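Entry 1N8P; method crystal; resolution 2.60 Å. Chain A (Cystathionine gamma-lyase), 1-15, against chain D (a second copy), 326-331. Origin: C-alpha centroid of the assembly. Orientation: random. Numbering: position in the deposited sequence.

Chain A (1-15) TLQESDKFATKAIHA
Chain D 326-331: TRLFTL

An arginine of one cystathionine gamma-lyase copy is gripped by the acidic N-terminus of another, making a small, mainly polar contact that buries 386 Å² over both sides. In chain A, residues 1-7 form a loop, extended over residues 1-4 and turned at Ser5(A) (phi/psi 63/44), before a helix spans 8-14 with Lys7(A) as N-cap; the chain D stretch is loop through Phe329(D), then strand at 330-331. The backbones approach at Thr1(A) and Arg327(D), CA to CA 5.1 Å. There Thr1(A) OG1 donates to Arg327(D) O at 2.9 Å, its chi1 off-well at -104°. Arg327(D) (phi/psi -115/-37) leaves its backbone sideways, t, t, p with chi4 75°, long enough for its planar donors to reach two carboxylates and a carbonyl. Near the guanidinium plane, Arg327(D) NH2 meets Asp6(A) OD1 at a very short 2.4 Å and Arg327(D) NH1 meets Asp6(A) OD2 at 3.0 Å, a two-pronged salt bridge; Arg327(D) NH1 also donates to Leu2(A) O at 2.7 Å. Over one face, Glu4(A) (m, t) places OE1 2.8 Å from Arg327(D) NE, a purely electrostatic salt bridge. Asp6(A), chi1 m, is steadied by Glu4(A) N, 2.7 Å from Asp6(A) OD2. Buried Leu328(D) (-91/-41; m, t) suits the apolar side, packing CD2 against Thr10(A) CG2 at 3.9 Å, methyl on methyl.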

# COMPACT_ATOMS: atom_id res chain seq x y z
N THR A 1 -13.57 -17.72 15.46
CA THR A 1 -12.62 -18.84 15.72
C THR A 1 -11.88 -18.61 17.04
O THR A 1 -11.66 -17.46 17.46
CB THR A 1 -11.55 -18.99 14.55
OG1 THR A 1 -11.89 -20.11 13.72
CG2 THR A 1 -10.16 -19.23 15.10
N LEU A 2 -11.51 -19.72 17.68
CA LEU A 2 -10.75 -19.69 18.92
C LEU A 2 -9.95 -20.99 19.04
O LEU A 2 -10.46 -22.02 19.47
CB LEU A 2 -11.68 -19.53 20.13
CG LEU A 2 -10.90 -19.49 21.46
CD1 LEU A 2 -11.43 -18.38 22.36
CD2 LEU A 2 -10.97 -20.87 22.14
N GLN A 3 -8.67 -20.91 18.66
CA GLN A 3 -7.78 -22.06 18.71
C GLN A 3 -7.79 -22.75 20.05
O GLN A 3 -7.98 -22.12 21.08
CB GLN A 3 -6.35 -21.63 18.41
CG GLN A 3 -6.12 -21.11 17.02
CD GLN A 3 -5.05 -20.06 17.03
OE1 GLN A 3 -5.27 -18.93 17.48
NE2 GLN A 3 -3.86 -20.42 16.56
N GLU A 4 -7.57 -24.06 20.03
CA GLU A 4 -7.57 -24.86 21.23
C GLU A 4 -6.66 -26.07 21.03
O GLU A 4 -7.11 -27.23 21.08
CB GLU A 4 -9.00 -25.31 21.53
CG GLU A 4 -10.00 -24.14 21.58
CD GLU A 4 -11.43 -24.58 21.79
OE1 GLU A 4 -11.84 -25.58 21.15
OE2 GLU A 4 -12.16 -23.91 22.56
N SER A 5 -5.37 -25.80 20.80
CA SER A 5 -4.37 -26.85 20.58
C SER A 5 -4.68 -27.63 19.31
O SER A 5 -4.62 -28.87 19.27
CB SER A 5 -4.31 -27.78 21.77
OG SER A 5 -4.03 -27.02 22.94
N ASP A 6 -5.04 -26.87 18.27
CA ASP A 6 -5.35 -27.38 16.95
C ASP A 6 -4.03 -27.58 16.20
O ASP A 6 -2.96 -27.37 16.76
CB ASP A 6 -6.21 -26.35 16.22
CG ASP A 6 -7.52 -26.11 16.92
OD1 ASP A 6 -8.38 -27.00 16.86
OD2 ASP A 6 -7.71 -25.04 17.53
N LYS A 7 -4.11 -27.99 14.94
CA LYS A 7 -2.91 -28.23 14.16
C LYS A 7 -2.32 -26.96 13.56
O LYS A 7 -3.00 -25.93 13.42
CB LYS A 7 -3.22 -29.23 13.07
CG LYS A 7 -3.78 -30.55 13.57
CD LYS A 7 -2.74 -31.28 14.38
CE LYS A 7 -2.82 -32.79 14.16
NZ LYS A 7 -1.57 -33.43 14.69
N PHE A 8 -1.05 -27.05 13.16
CA PHE A 8 -0.30 -25.93 12.58
C PHE A 8 -1.00 -25.12 11.50
O PHE A 8 -0.88 -23.90 11.49
CB PHE A 8 1.03 -26.42 12.00
CG PHE A 8 1.90 -25.32 11.51
CD1 PHE A 8 2.98 -24.89 12.27
CD2 PHE A 8 1.61 -24.67 10.32
CE1 PHE A 8 3.76 -23.83 11.86
CE2 PHE A 8 2.39 -23.62 9.90
CZ PHE A 8 3.47 -23.19 10.66
N ALA A 9 -1.70 -25.77 10.57
CA ALA A 9 -2.39 -25.02 9.53
C ALA A 9 -3.50 -24.19 10.16
O ALA A 9 -3.76 -23.07 9.70
CB ALA A 9 -2.97 -25.96 8.48
N THR A 10 -4.14 -24.72 11.21
CA THR A 10 -5.23 -24.00 11.89
C THR A 10 -4.68 -22.79 12.63
O THR A 10 -5.28 -21.71 12.65
CB THR A 10 -5.96 -24.88 12.94
OG1 THR A 10 -6.37 -26.13 12.36
CG2 THR A 10 -7.21 -24.13 13.47
N LYS A 11 -3.54 -22.96 13.27
CA LYS A 11 -2.99 -21.81 13.97
C LYS A 11 -2.57 -20.75 12.97
O LYS A 11 -2.81 -19.57 13.20
CB LYS A 11 -1.82 -22.24 14.83
CG LYS A 11 -2.25 -22.83 16.18
CD LYS A 11 -1.07 -23.42 16.95
CE LYS A 11 -1.10 -24.94 16.94
NZ LYS A 11 0.08 -25.46 17.70
N ALA A 12 -1.99 -21.17 11.84
CA ALA A 12 -1.53 -20.25 10.79
C ALA A 12 -2.66 -19.35 10.39
O ALA A 12 -2.50 -18.14 10.33
CB ALA A 12 -1.05 -21.02 9.58
N ILE A 13 -3.82 -19.94 10.13
CA ILE A 13 -5.00 -19.17 9.71
C ILE A 13 -5.72 -18.37 10.77
O ILE A 13 -6.44 -17.46 10.43
CB ILE A 13 -6.07 -20.09 9.10
CG1 ILE A 13 -5.48 -20.78 7.86
CG2 ILE A 13 -7.40 -19.29 8.84
CD1 ILE A 13 -4.89 -19.81 6.85
N HIS A 14 -5.54 -18.69 12.05
CA HIS A 14 -6.29 -17.97 13.08
C HIS A 14 -5.51 -17.32 14.20
O HIS A 14 -5.96 -16.32 14.75
CB HIS A 14 -7.33 -18.91 13.66
CG HIS A 14 -8.30 -19.42 12.64
ND1 HIS A 14 -9.23 -18.61 12.03
CD2 HIS A 14 -8.48 -20.65 12.12
CE1 HIS A 14 -9.94 -19.32 11.17
NE2 HIS A 14 -9.51 -20.56 11.21
N ALA A 15 -4.35 -17.88 14.54
CA ALA A 15 -3.53 -17.30 15.59
C ALA A 15 -3.21 -15.91 15.15
O ALA A 15 -2.76 -15.73 14.03
CB ALA A 15 -2.27 -18.07 15.74
N THR D 326 -20.26 -23.96 15.59
CA THR D 326 -18.96 -24.13 14.93
C THR D 326 -17.92 -23.26 15.59
O THR D 326 -18.23 -22.18 16.11
CB THR D 326 -19.01 -23.67 13.48
OG1 THR D 326 -19.47 -22.31 13.44
CG2 THR D 326 -19.93 -24.56 12.68
N ARG D 327 -16.67 -23.74 15.55
CA ARG D 327 -15.54 -23.01 16.13
C ARG D 327 -14.58 -22.59 15.03
O ARG D 327 -14.00 -21.51 15.05
CB ARG D 327 -14.81 -23.90 17.13
CG ARG D 327 -13.65 -23.21 17.82
CD ARG D 327 -13.11 -24.08 18.95
NE ARG D 327 -12.41 -25.26 18.46
CZ ARG D 327 -11.20 -25.24 17.92
NH1 ARG D 327 -10.54 -24.09 17.79
NH2 ARG D 327 -10.64 -26.36 17.50
N LEU D 328 -14.43 -23.47 14.04
CA LEU D 328 -13.53 -23.21 12.95
C LEU D 328 -14.18 -22.51 11.75
O LEU D 328 -13.56 -21.61 11.16
CB LEU D 328 -12.85 -24.53 12.56
CG LEU D 328 -11.98 -25.08 13.69
CD1 LEU D 328 -11.13 -26.27 13.24
CD2 LEU D 328 -11.08 -23.98 14.19
N PHE D 329 -15.41 -22.90 11.38
CA PHE D 329 -16.15 -22.25 10.26
C PHE D 329 -16.81 -20.99 10.77
O PHE D 329 -17.61 -21.02 11.70
CB PHE D 329 -17.24 -23.17 9.70
CG PHE D 329 -16.70 -24.38 8.97
CD1 PHE D 329 -15.96 -25.34 9.64
CD2 PHE D 329 -16.88 -24.53 7.61
CE1 PHE D 329 -15.42 -26.40 8.98
CE2 PHE D 329 -16.34 -25.60 6.94
CZ PHE D 329 -15.60 -26.54 7.63
N THR D 330 -16.47 -19.87 10.16
CA THR D 330 -16.98 -18.58 10.55
C THR D 330 -18.21 -18.12 9.78
O THR D 330 -18.20 -17.97 8.54
CB THR D 330 -15.87 -17.54 10.42
OG1 THR D 330 -14.76 -17.96 11.22
CG2 THR D 330 -16.34 -16.16 10.86
N LEU D 331 -19.27 -17.89 10.54
CA LEU D 331 -20.55 -17.43 10.03
C LEU D 331 -20.41 -16.06 9.39
O LEU D 331 -19.95 -15.12 10.01
CB LEU D 331 -21.56 -17.37 11.18
CG LEU D 331 -22.91 -16.68 10.97
CD1 LEU D 331 -23.84 -17.45 10.01
CD2 LEU D 331 -23.55 -16.56 12.33